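Local coordinates for suppressor protein MPT5 (Saccharomyces cerevisiae, PDB 5BZ1) that binds a short sequence motif in the 3'-UTR of target messenger RNAs through its Pumilio repeats and negatively regulates HO expression, at residues Asp303-Asn308 / Tyr320-Leu325; Ile297-Ile302 / Ser362-Asn367; Leu222-Glu227 / Val257-Lys262. One frame throughout, in Å; residues are numbered along the deposited sequence.

Interaction 1: residues Asp303-Asn308 / Tyr320-Leu325. With nucleotides of chain B.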
loop_
_atom_site.group_PDB
_atom_site.type_symbol
_atom_site.label_atom_id
_atom_site.label_comp_id
_atom_site.label_asym_id
_atom_site.label_seq_id
_atom_site.Cartn_x
_atom_site.Cartn_y
_atom_site.Cartn_z
ATOM N N ASP A 303 -10.353 5.950 -30.252
ATOM C CA ASP A 303 -10.634 5.060 -31.377
ATOM C C ASP A 303 -11.257 3.741 -30.909
ATOM O O ASP A 303 -12.236 3.266 -31.480
ATOM C CB ASP A 303 -9.352 4.772 -32.166
ATOM C CG ASP A 303 -8.862 5.972 -32.964
ATOM O OD1 ASP A 303 -9.667 6.892 -33.224
ATOM O OD2 ASP A 303 -7.668 5.984 -33.342
ATOM N N ILE A 304 -10.678 3.156 -29.864
ATOM C CA ILE A 304 -11.151 1.887 -29.322
ATOM C C ILE A 304 -12.564 2.010 -28.746
ATOM O O ILE A 304 -13.431 1.179 -29.024
ATOM C CB ILE A 304 -10.193 1.360 -28.240
ATOM C CG1 ILE A 304 -8.821 1.051 -28.845
ATOM C CG2 ILE A 304 -10.765 0.126 -27.564
ATOM C CD1 ILE A 304 -7.776 0.649 -27.819
ATOM N N PHE A 305 -12.790 3.049 -27.949
ATOM C CA PHE A 305 -14.106 3.307 -27.372
ATOM C C PHE A 305 -15.142 3.648 -28.441
ATOM O O PHE A 305 -16.331 3.388 -28.265
ATOM C CB PHE A 305 -14.025 4.432 -26.337
ATOM C CG PHE A 305 -13.578 3.974 -24.979
ATOM C CD1 PHE A 305 -14.328 4.277 -23.853
ATOM C CD2 PHE A 305 -12.413 3.234 -24.825
ATOM C CE1 PHE A 305 -13.922 3.856 -22.595
ATOM C CE2 PHE A 305 -12.005 2.808 -23.568
ATOM C CZ PHE A 305 -12.762 3.121 -22.457
ATOM N N THR A 306 -14.688 4.232 -29.545
ATOM C CA THR A 306 -15.580 4.551 -30.658
ATOM C C THR A 306 -16.026 3.275 -31.376
ATOM O O THR A 306 -17.218 3.074 -31.621
ATOM C CB THR A 306 -14.922 5.521 -31.656
ATOM O OG1 THR A 306 -14.621 6.756 -30.994
ATOM C CG2 THR A 306 -15.849 5.800 -32.835
ATOM N N VAL A 307 -15.065 2.418 -31.708
ATOM C CA VAL A 307 -15.354 1.137 -32.341
ATOM C C VAL A 307 -16.279 0.279 -31.470
ATOM O O VAL A 307 -17.217 -0.344 -31.972
ATOM C CB VAL A 307 -14.053 0.366 -32.665
ATOM C CG1 VAL A 307 -14.354 -1.056 -33.105
ATOM C CG2 VAL A 307 -13.251 1.091 -33.746
ATOM N N ASN A 308 -16.024 0.273 -30.165
ATOM C CA ASN A 308 -16.761 -0.580 -29.237
ATOM C C ASN A 308 -17.868 0.147 -28.476
ATOM O O ASN A 308 -18.318 -0.328 -27.434
ATOM C CB ASN A 308 -15.796 -1.229 -28.237
ATOM C CG ASN A 308 -14.787 -2.137 -28.908
ATOM O OD1 ASN A 308 -15.069 -3.304 -29.181
ATOM N ND2 ASN A 308 -13.602 -1.604 -29.179
ATOM N N TYR A 320 -19.378 3.570 -17.283
ATOM C CA TYR A 320 -18.625 4.488 -16.432
ATOM C C TYR A 320 -17.343 4.957 -17.122
ATOM O O TYR A 320 -17.012 6.142 -17.109
ATOM C CB TYR A 320 -18.281 3.826 -15.092
ATOM C CG TYR A 320 -19.461 3.644 -14.161
ATOM C CD1 TYR A 320 -19.982 4.718 -13.450
ATOM C CD2 TYR A 320 -20.045 2.396 -13.984
ATOM C CE1 TYR A 320 -21.060 4.553 -12.592
ATOM C CE2 TYR A 320 -21.122 2.222 -13.135
ATOM C CZ TYR A 320 -21.624 3.302 -12.441
ATOM O OH TYR A 320 -22.692 3.128 -11.593
ATOM N N ALA A 321 -16.612 4.015 -17.708
ATOM C CA ALA A 321 -15.400 4.349 -18.448
ATOM C C ALA A 321 -15.731 5.241 -19.645
ATOM O O ALA A 321 -14.988 6.174 -19.960
ATOM C CB ALA A 321 -14.690 3.087 -18.900
ATOM N N LEU A 322 -16.846 4.949 -20.309
ATOM C CA LEU A 322 -17.296 5.759 -21.439
ATOM C C LEU A 322 -17.618 7.183 -20.997
ATOM O O LEU A 322 -17.171 8.148 -21.622
ATOM C CB LEU A 322 -18.521 5.130 -22.102
ATOM C CG LEU A 322 -19.163 5.944 -23.230
ATOM C CD1 LEU A 322 -18.212 6.095 -24.403
ATOM C CD2 LEU A 322 -20.472 5.316 -23.688
ATOM N N GLN A 323 -18.392 7.305 -19.921
ATOM C CA GLN A 323 -18.764 8.608 -19.374
ATOM C C GLN A 323 -17.549 9.437 -18.954
ATOM O O GLN A 323 -17.533 10.657 -19.116
ATOM C CB GLN A 323 -19.723 8.444 -18.190
ATOM C CG GLN A 323 -21.153 8.078 -18.581
ATOM C CD GLN A 323 -22.082 8.023 -17.387
ATOM O OE1 GLN A 323 -22.339 9.038 -16.737
ATOM N NE2 GLN A 323 -22.586 6.831 -17.085
ATOM N N THR A 324 -16.537 8.769 -18.411
ATOM C CA THR A 324 -15.309 9.447 -18.011
ATOM C C THR A 324 -14.592 10.033 -19.232
ATOM O O THR A 324 -14.097 11.161 -19.189
ATOM C CB THR A 324 -14.376 8.499 -17.242
ATOM O OG1 THR A 324 -14.936 8.228 -15.951
ATOM C CG2 THR A 324 -12.991 9.113 -17.073
ATOM N N LEU A 325 -14.563 9.274 -20.323
ATOM C CA LEU A 325 -13.920 9.730 -21.551
ATOM C C LEU A 325 -14.710 10.862 -22.212
ATOM O O LEU A 325 -14.132 11.719 -22.881
ATOM C CB LEU A 325 -13.749 8.564 -22.532
ATOM C CG LEU A 325 -12.942 8.845 -23.803
ATOM C CD1 LEU A 325 -11.480 9.078 -23.461
ATOM C CD2 LEU A 325 -13.077 7.718 -24.816
ATOM P P G B 2 -24.660 1.363 -7.723
ATOM O OP1 G B 2 -24.977 0.636 -6.471
ATOM O OP2 G B 2 -24.509 2.840 -7.708
ATOM O "O5'" G B 2 -23.321 0.748 -8.316
ATOM C "C5'" G B 2 -23.263 -0.607 -8.734
ATOM C "C4'" G B 2 -21.842 -1.031 -8.976
ATOM O "O4'" G B 2 -21.294 -0.284 -10.088
ATOM C "C3'" G B 2 -20.877 -0.756 -7.838
ATOM O "O3'" G B 2 -20.949 -1.733 -6.815
ATOM C "C2'" G B 2 -19.530 -0.697 -8.547
ATOM O "O2'" G B 2 -19.023 -2.002 -8.790
ATOM C "C1'" G B 2 -19.916 -0.063 -9.888
ATOM N N9 G B 2 -19.661 1.390 -9.915
ATOM C C8 G B 2 -20.350 2.395 -9.274
ATOM N N7 G B 2 -19.847 3.577 -9.513
ATOM C C5 G B 2 -18.765 3.347 -10.352
ATOM C C6 G B 2 -17.837 4.245 -10.941
ATOM O O6 G B 2 -17.779 5.474 -10.842
ATOM N N1 G B 2 -16.908 3.571 -11.724
ATOM C C2 G B 2 -16.876 2.210 -11.910
ATOM N N2 G B 2 -15.902 1.739 -12.701
ATOM N N3 G B 2 -17.730 1.364 -11.366
ATOM C C4 G B 2 -18.640 1.998 -10.604
ATOM O "O5'" U B 1 -27.632 4.109 -9.508
ATOM C "C5'" U B 1 -28.276 2.850 -9.642
ATOM C "C4'" U B 1 -27.417 1.869 -10.399
ATOM O "O4'" U B 1 -27.353 2.244 -11.798
ATOM C "C3'" U B 1 -25.960 1.786 -9.968
ATOM O "O3'" U B 1 -25.775 0.980 -8.817
ATOM C "C2'" U B 1 -25.272 1.245 -11.218
ATOM O "O2'" U B 1 -25.425 -0.164 -11.317
ATOM C "C1'" U B 1 -26.094 1.901 -12.333
ATOM N N1 U B 1 -25.452 3.125 -12.867
ATOM C C2 U B 1 -24.568 2.968 -13.925
ATOM O O2 U B 1 -24.307 1.878 -14.410
ATOM N N3 U B 1 -23.995 4.128 -14.389
ATOM C C4 U B 1 -24.213 5.404 -13.910
ATOM O O4 U B 1 -23.618 6.346 -14.439
ATOM C C5 U B 1 -25.143 5.486 -12.820
ATOM C C6 U B 1 -25.722 4.374 -12.344
#
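F305 meets the helix of A321, L322 and L325 with its ring turned edge-on to that helix's backbone. The carbonyl carbon of A321 and the amide N of L322 lie near the plane of the ring at its edge. F305 CE1 comes to 3.7 Å from A321 O, which stands obliquely to the ring, and CE1 also lies 3.9 Å from A321 CB, its methyl group. L325 approaches from another side: its CD2 lies 3.7 Å from F305 CB and about as near to CG and CD1, the two side chains crossing obliquely. F305 CG points anti to its own carbonyl carbon (chi1 -83°), and this torsion carries the ring across to A321, while L325 swings its CG anti to the backbone N to offer CD2. L322 adds a looser touch between its CD1 and F305 CD1.

At the end of the first helix, the N308 amide turns back on I304. ND2 gives a bond of 2.8 Å to I304 O, which also accepts N308 N from the opposite face of the carbonyl.

The other side of helix 318-326 faces RNA. The Y320 ring lies between two bases, U1 of chain B over one face and G2 of chain B over the other, with C5 of G2 of chain B over the ring centre, 3.4 Å above its plane. Q323 extends to donate from NE2 to O4 of U1 of chain B at 2.9 Å, while its OE1 is bonded by K391. Within Pumilio 8 the helix thus packs its apolar side on the scaffold and turns Y320 and Q323 to the RNA, as in other PUF repeats. The segment axes cross at -127°. Helix 244-248 and I261 of helix 253-273 also pack on F305, and L368 of helix 354-375 reaches L325.

Interaction 2: residues Ile297-Ile302 / Ser362-Asn367; sequences ILLTTI and SLKIGN
Between I302 and K364 no aromatic ring belongs to either segment, and the flat groups that take part are peptide carbonyls. I302 CG2 rests 3.7 Å from K364 O, and in return the K364 chain passes the L299 carbonyl, with CD 3.9 Å from L299 O. Within 297-302 itself, the I297 carbonyl is approached on both faces: T301 OG1 donates from above the plane at 2.7 Å, and T301 N reaches the same oxygen from the opposite face as the ordinary helical bond.

Apolar branches fill the space between the helices. I302 splits its work between two arms. CG2, held anti to the backbone N, goes to K364, where it also lies 3.8 Å from CB; CG1 carries CD1 to I365, whose own CD1 meets it tip to tip at 3.9 Å, the two side chains crossing at about a right angle. L299 puts CD2 beside K364 CD, 4.0 Å away, again with the chains nearly perpendicular.

K364 therefore contributes mostly as a hydrocarbon. Its chain runs straight as far as CE and bends only at the last torsion (chi4 -66°), which brings NZ to a salt bridge with D303, the residue that follows I302 in the same helix. The charge is thus met beside the packed surface, while the methylenes cross L299 and I302. F361 and F357 of helix 354-375 continue the apolar seam past I302, L298 and L299.

The two short axes are 10.1 Å apart and only 25° from parallel, and no hydrogen bond crosses between them. Such side-by-side packing, about 14 Å from the bound RNA at nearest atoms, is characteristic of the stacked helical layers of the Pumilio homology domain, here toward its C-terminal end.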
loop_
_atom_site.group_PDB
_atom_site.type_symbol
_atom_site.label_atom_id
_atom_site.label_comp_id
_atom_site.label_asym_id
_atom_site.label_seq_id
_atom_site.Cartn_x
_atom_site.Cartn_y
_atom_site.Cartn_z
ATOM N N ILE A 297 -1.772 7.773 -26.923
ATOM C CA ILE A 297 -2.556 6.768 -26.212
ATOM C C ILE A 297 -4.010 7.213 -26.061
ATOM O O ILE A 297 -4.931 6.407 -26.199
ATOM C CB ILE A 297 -1.955 6.471 -24.819
ATOM C CG1 ILE A 297 -0.576 5.829 -24.960
ATOM C CG2 ILE A 297 -2.875 5.571 -24.003
ATOM C CD1 ILE A 297 0.145 5.616 -23.641
ATOM N N LEU A 298 -4.209 8.498 -25.773
ATOM C CA LEU A 298 -5.553 9.048 -25.626
ATOM C C LEU A 298 -6.323 8.932 -26.939
ATOM O O LEU A 298 -7.462 8.465 -26.960
ATOM C CB LEU A 298 -5.498 10.506 -25.160
ATOM C CG LEU A 298 -6.839 11.227 -24.993
ATOM C CD1 LEU A 298 -7.749 10.453 -24.055
ATOM C CD2 LEU A 298 -6.646 12.651 -24.489
ATOM N N LEU A 299 -5.689 9.346 -28.033
ATOM C CA LEU A 299 -6.291 9.250 -29.360
ATOM C C LEU A 299 -6.621 7.800 -29.715
ATOM O O LEU A 299 -7.696 7.508 -30.239
ATOM C CB LEU A 299 -5.358 9.850 -30.414
ATOM C CG LEU A 299 -5.102 11.355 -30.359
ATOM C CD1 LEU A 299 -4.143 11.776 -31.465
ATOM C CD2 LEU A 299 -6.411 12.113 -30.471
ATOM N N THR A 300 -5.689 6.898 -29.422
ATOM C CA THR A 300 -5.896 5.472 -29.651
ATOM C C THR A 300 -7.040 4.941 -28.780
ATOM O O THR A 300 -7.830 4.101 -29.215
ATOM C CB THR A 300 -4.607 4.678 -29.372
ATOM O OG1 THR A 300 -3.516 5.266 -30.096
ATOM C CG2 THR A 300 -4.765 3.220 -29.786
ATOM N N THR A 301 -7.124 5.441 -27.551
ATOM C CA THR A 301 -8.182 5.058 -26.620
ATOM C C THR A 301 -9.557 5.516 -27.120
ATOM O O THR A 301 -10.550 4.795 -26.985
ATOM C CB THR A 301 -7.918 5.620 -25.208
ATOM O OG1 THR A 301 -6.732 5.022 -24.665
ATOM C CG2 THR A 301 -9.091 5.333 -24.278
ATOM N N ILE A 302 -9.611 6.715 -27.698
ATOM C CA ILE A 302 -10.855 7.242 -28.250
ATOM C C ILE A 302 -11.308 6.378 -29.428
ATOM O O ILE A 302 -12.499 6.100 -29.575
ATOM C CB ILE A 302 -10.712 8.717 -28.690
ATOM C CG1 ILE A 302 -10.361 9.603 -27.495
ATOM C CG2 ILE A 302 -11.994 9.223 -29.336
ATOM C CD1 ILE A 302 -10.138 11.064 -27.849
ATOM N N SER A 362 -10.195 16.996 -30.956
ATOM C CA SER A 362 -11.510 17.605 -31.132
ATOM C C SER A 362 -12.339 16.868 -32.174
ATOM O O SER A 362 -13.552 16.722 -32.024
ATOM C CB SER A 362 -11.374 19.077 -31.529
ATOM O OG SER A 362 -10.838 19.845 -30.468
ATOM N N LEU A 363 -11.675 16.408 -33.228
ATOM C CA LEU A 363 -12.330 15.653 -34.288
ATOM C C LEU A 363 -12.826 14.298 -33.774
ATOM O O LEU A 363 -13.999 13.956 -33.940
ATOM C CB LEU A 363 -11.366 15.479 -35.467
ATOM C CG LEU A 363 -11.733 14.692 -36.733
ATOM C CD1 LEU A 363 -11.359 13.221 -36.598
ATOM C CD2 LEU A 363 -13.206 14.842 -37.109
ATOM N N LYS A 364 -11.936 13.533 -33.150
ATOM C CA LYS A 364 -12.280 12.197 -32.669
ATOM C C LYS A 364 -13.299 12.210 -31.527
ATOM O O LYS A 364 -14.178 11.348 -31.465
ATOM C CB LYS A 364 -11.024 11.434 -32.236
ATOM C CG LYS A 364 -10.136 10.966 -33.381
ATOM C CD LYS A 364 -8.955 10.163 -32.850
ATOM C CE LYS A 364 -8.028 9.711 -33.970
ATOM N NZ LYS A 364 -8.677 8.731 -34.878
ATOM N N ILE A 365 -13.179 13.174 -30.619
ATOM C CA ILE A 365 -14.089 13.239 -29.479
ATOM C C ILE A 365 -15.457 13.764 -29.923
ATOM O O ILE A 365 -16.492 13.347 -29.397
ATOM C CB ILE A 365 -13.505 14.069 -28.301
ATOM C CG1 ILE A 365 -14.092 13.608 -26.965
ATOM C CG2 ILE A 365 -13.717 15.565 -28.496
ATOM C CD1 ILE A 365 -13.561 12.270 -26.505
ATOM N N GLY A 366 -15.457 14.653 -30.913
ATOM C CA GLY A 366 -16.692 15.167 -31.478
ATOM C C GLY A 366 -17.454 14.064 -32.187
ATOM O O GLY A 366 -18.679 13.967 -32.077
ATOM N N ASN A 367 -16.720 13.227 -32.913
ATOM C CA ASN A 367 -17.313 12.092 -33.607
ATOM C C ASN A 367 -17.911 11.084 -32.626
ATOM O O ASN A 367 -18.984 10.530 -32.867
ATOM C CB ASN A 367 -16.272 11.420 -34.510
ATOM C CG ASN A 367 -16.770 10.116 -35.114
ATOM O OD1 ASN A 367 -16.151 9.063 -34.949
ATOM N ND2 ASN A 367 -17.900 10.181 -35.808
#

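Interaction 3: residues Leu222-Glu227 / Val257-Lys262; sequences LLDIKE and VEKFIK. With nucleotides of chain B.
D224 and K259 form a salt bridge between two successive Pumilio repeats, 6 and 7, in the all-helical PUF superhelix. The ammonium group faces both carboxylate oxygens evenly: K259 NZ lies 3.1 Å from D224 OD1 and the same distance from OD2, and both hydrogen bonds are weak. K259 reaches there by leaving its backbone with CG anti to the N (chi1 -174°), running extended and turning at its last torsion, so that the two side chains cross at about a right angle. With D224 exposed, this charge pair sits at the outer margin of the contact.

Beneath it the packing is apolar. L223 sets CD2 at the edge of the F260 ring, near its plane, 4.1 Å from CD1, and its CD1 lies close to the backbone of F260. The carbonyl of L223 is taken up by K263 NZ. L236 of helix 229-240 touches L223, while L233 and F237 of that helix touch F260.

On the RNA side of helix 253-273 stands E258, whose two carboxylate oxygens are probably both engaged. OE2 is probably hydrogen-bonded to T324 OG1, a second-shell contact from the following repeat that would help hold the carboxylate's rotation. OE1 accepts two donors from G2 of chain B, the N1 and N2 of the base edge, a pairing that matches guanine's adjacent N-H groups. Shortening E258 to an alanine would take away OE1 and OE2 and is likely to leave N1 and N2 of that guanine without their acceptor here and T324 OG1 without its E258 partner.

The extended chain of E258 beyond CG carries the acceptor to the base, and the bond there is short: OE1 lies 2.6 Å from N1 of G2 of chain B, with an N-H...O angle of 147°.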
loop_
_atom_site.group_PDB
_atom_site.type_symbol
_atom_site.label_atom_id
_atom_site.label_comp_id
_atom_site.label_asym_id
_atom_site.label_seq_id
_atom_site.Cartn_x
_atom_site.Cartn_y
_atom_site.Cartn_z
ATOM N N LEU A 222 0.056 2.825 -8.335
ATOM C CA LEU A 222 1.177 3.116 -9.228
ATOM C C LEU A 222 0.879 4.319 -10.119
ATOM O O LEU A 222 1.754 5.147 -10.369
ATOM C CB LEU A 222 1.508 1.908 -10.105
ATOM C CG LEU A 222 2.245 0.725 -9.487
ATOM C CD1 LEU A 222 2.766 -0.200 -10.578
ATOM C CD2 LEU A 222 3.381 1.208 -8.602
ATOM N N LEU A 223 -0.361 4.410 -10.589
ATOM C CA LEU A 223 -0.761 5.467 -11.513
ATOM C C LEU A 223 -0.734 6.857 -10.860
ATOM O O LEU A 223 -0.778 7.876 -11.553
ATOM C CB LEU A 223 -2.140 5.164 -12.111
ATOM C CG LEU A 223 -2.190 4.050 -13.159
ATOM C CD1 LEU A 223 -3.627 3.699 -13.542
ATOM C CD2 LEU A 223 -1.404 4.455 -14.392
ATOM N N ASP A 224 -0.651 6.890 -9.532
ATOM C CA ASP A 224 -0.565 8.148 -8.795
ATOM C C ASP A 224 0.879 8.561 -8.507
ATOM O O ASP A 224 1.131 9.660 -8.008
ATOM C CB ASP A 224 -1.359 8.063 -7.486
ATOM C CG ASP A 224 -2.835 8.355 -7.676
ATOM O OD1 ASP A 224 -3.176 9.127 -8.595
ATOM O OD2 ASP A 224 -3.652 7.817 -6.901
ATOM N N ILE A 225 1.827 7.680 -8.817
ATOM C CA ILE A 225 3.241 8.001 -8.643
ATOM C C ILE A 225 3.802 8.663 -9.906
ATOM O O ILE A 225 4.086 7.991 -10.900
ATOM C CB ILE A 225 4.071 6.754 -8.284
ATOM C CG1 ILE A 225 3.456 6.037 -7.084
ATOM C CG2 ILE A 225 5.518 7.140 -8.000
ATOM C CD1 ILE A 225 4.172 4.759 -6.696
ATOM N N LYS A 226 3.961 9.984 -9.847
ATOM C CA LYS A 226 4.350 10.789 -11.004
ATOM C C LYS A 226 5.704 10.406 -11.602
ATOM O O LYS A 226 5.893 10.476 -12.816
ATOM C CB LYS A 226 4.338 12.273 -10.636
ATOM C CG LYS A 226 2.994 12.768 -10.120
ATOM C CD LYS A 226 3.068 14.215 -9.653
ATOM C CE LYS A 226 1.697 14.719 -9.209
ATOM N NZ LYS A 226 1.661 16.204 -9.054
ATOM N N GLU A 227 6.639 9.996 -10.750
ATOM C CA GLU A 227 7.976 9.628 -11.203
ATOM C C GLU A 227 7.976 8.373 -12.082
ATOM O O GLU A 227 8.994 8.041 -12.691
ATOM C CB GLU A 227 8.917 9.434 -10.007
ATOM C CG GLU A 227 9.159 10.691 -9.171
ATOM C CD GLU A 227 8.018 11.011 -8.218
ATOM O OE1 GLU A 227 7.021 10.257 -8.188
ATOM O OE2 GLU A 227 8.121 12.023 -7.494
ATOM N N VAL A 257 -9.208 1.462 -15.584
ATOM C CA VAL A 257 -9.353 2.119 -16.881
ATOM C C VAL A 257 -9.703 3.600 -16.716
ATOM O O VAL A 257 -9.096 4.461 -17.354
ATOM C CB VAL A 257 -10.420 1.431 -17.750
ATOM C CG1 VAL A 257 -10.622 2.187 -19.053
ATOM C CG2 VAL A 257 -10.017 -0.003 -18.036
ATOM N N GLU A 258 -10.677 3.888 -15.855
ATOM C CA GLU A 258 -11.080 5.266 -15.576
ATOM C C GLU A 258 -9.922 6.100 -15.027
ATOM O O GLU A 258 -9.700 7.231 -15.457
ATOM C CB GLU A 258 -12.236 5.299 -14.578
ATOM C CG GLU A 258 -13.543 4.718 -15.089
ATOM C CD GLU A 258 -14.689 4.965 -14.126
ATOM O OE1 GLU A 258 -14.905 4.123 -13.230
ATOM O OE2 GLU A 258 -15.371 6.003 -14.267
ATOM N N LYS A 259 -9.197 5.545 -14.063
ATOM C CA LYS A 259 -8.077 6.263 -13.472
ATOM C C LYS A 259 -7.000 6.524 -14.523
ATOM O O LYS A 259 -6.377 7.583 -14.531
ATOM C CB LYS A 259 -7.487 5.493 -12.293
ATOM C CG LYS A 259 -6.402 6.273 -11.566
ATOM C CD LYS A 259 -6.113 5.689 -10.206
ATOM C CE LYS A 259 -5.255 6.629 -9.374
ATOM N NZ LYS A 259 -6.009 7.815 -8.882
ATOM N N PHE A 260 -6.802 5.557 -15.413
ATOM C CA PHE A 260 -5.825 5.680 -16.487
ATOM C C PHE A 260 -6.213 6.822 -17.428
ATOM O O PHE A 260 -5.382 7.659 -17.788
ATOM C CB PHE A 260 -5.721 4.358 -17.251
ATOM C CG PHE A 260 -4.655 4.346 -18.314
ATOM C CD1 PHE A 260 -3.316 4.233 -17.971
ATOM C CD2 PHE A 260 -4.995 4.429 -19.659
ATOM C CE1 PHE A 260 -2.330 4.218 -18.947
ATOM C CE2 PHE A 260 -4.016 4.411 -20.642
ATOM C CZ PHE A 260 -2.682 4.308 -20.284
ATOM N N ILE A 261 -7.487 6.853 -17.812
ATOM C CA ILE A 261 -8.001 7.885 -18.707
ATOM C C ILE A 261 -7.906 9.280 -18.084
ATOM O O ILE A 261 -7.438 10.221 -18.733
ATOM C CB ILE A 261 -9.447 7.577 -19.139
ATOM C CG1 ILE A 261 -9.467 6.359 -20.066
ATOM C CG2 ILE A 261 -10.078 8.777 -19.840
ATOM C CD1 ILE A 261 -10.862 5.851 -20.398
ATOM N N LYS A 262 -8.352 9.412 -16.836
ATOM C CA LYS A 262 -8.246 10.679 -16.114
ATOM C C LYS A 262 -6.794 11.146 -16.013
ATOM O O LYS A 262 -6.512 12.341 -16.084
ATOM C CB LYS A 262 -8.857 10.565 -14.714
ATOM C CG LYS A 262 -10.381 10.457 -14.690
ATOM C CD LYS A 262 -10.908 10.495 -13.258
ATOM C CE LYS A 262 -11.825 9.315 -12.972
ATOM N NZ LYS A 262 -12.292 9.297 -11.555
ATOM P P G B 2 -24.660 1.363 -7.723
ATOM O OP1 G B 2 -24.977 0.636 -6.471
ATOM O OP2 G B 2 -24.509 2.840 -7.708
ATOM O "O5'" G B 2 -23.321 0.748 -8.316
ATOM C "C5'" G B 2 -23.263 -0.607 -8.734
ATOM C "C4'" G B 2 -21.842 -1.031 -8.976
ATOM O "O4'" G B 2 -21.294 -0.284 -10.088
ATOM C "C3'" G B 2 -20.877 -0.756 -7.838
ATOM O "O3'" G B 2 -20.949 -1.733 -6.815
ATOM C "C2'" G B 2 -19.530 -0.697 -8.547
ATOM O "O2'" G B 2 -19.023 -2.002 -8.790
ATOM C "C1'" G B 2 -19.916 -0.063 -9.888
ATOM N N9 G B 2 -19.661 1.390 -9.915
ATOM C C8 G B 2 -20.350 2.395 -9.274
ATOM N N7 G B 2 -19.847 3.577 -9.513
ATOM C C5 G B 2 -18.765 3.347 -10.352
ATOM C C6 G B 2 -17.837 4.245 -10.941
ATOM O O6 G B 2 -17.779 5.474 -10.842
ATOM N N1 G B 2 -16.908 3.571 -11.724
ATOM C C2 G B 2 -16.876 2.210 -11.910
ATOM N N2 G B 2 -15.902 1.739 -12.701
ATOM N N3 G B 2 -17.730 1.364 -11.366
ATOM C C4 G B 2 -18.640 1.998 -10.604
#

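Overall arrangement
Along the chain, interaction 3 closes first and interactions 1 and 2 follow, interaction 1 being nested within the loop that interaction 2 closes. Interactions 1 and 2 share helix 288-307 and have centres about 9 Å apart; the bridge from D303 to K364 ties them directly. Interaction 3 has its centre about 17 Å from that of interaction 1 and 19 Å from that of interaction 2, and meets them through T324 with E258 and I297 with F260. All three lie in the C-terminal part of the Pumilio homology domain, where contacts from helix to helix build the scaffold and here set repeats 7 and 8 against the successive bases G2 and U1 of chain B.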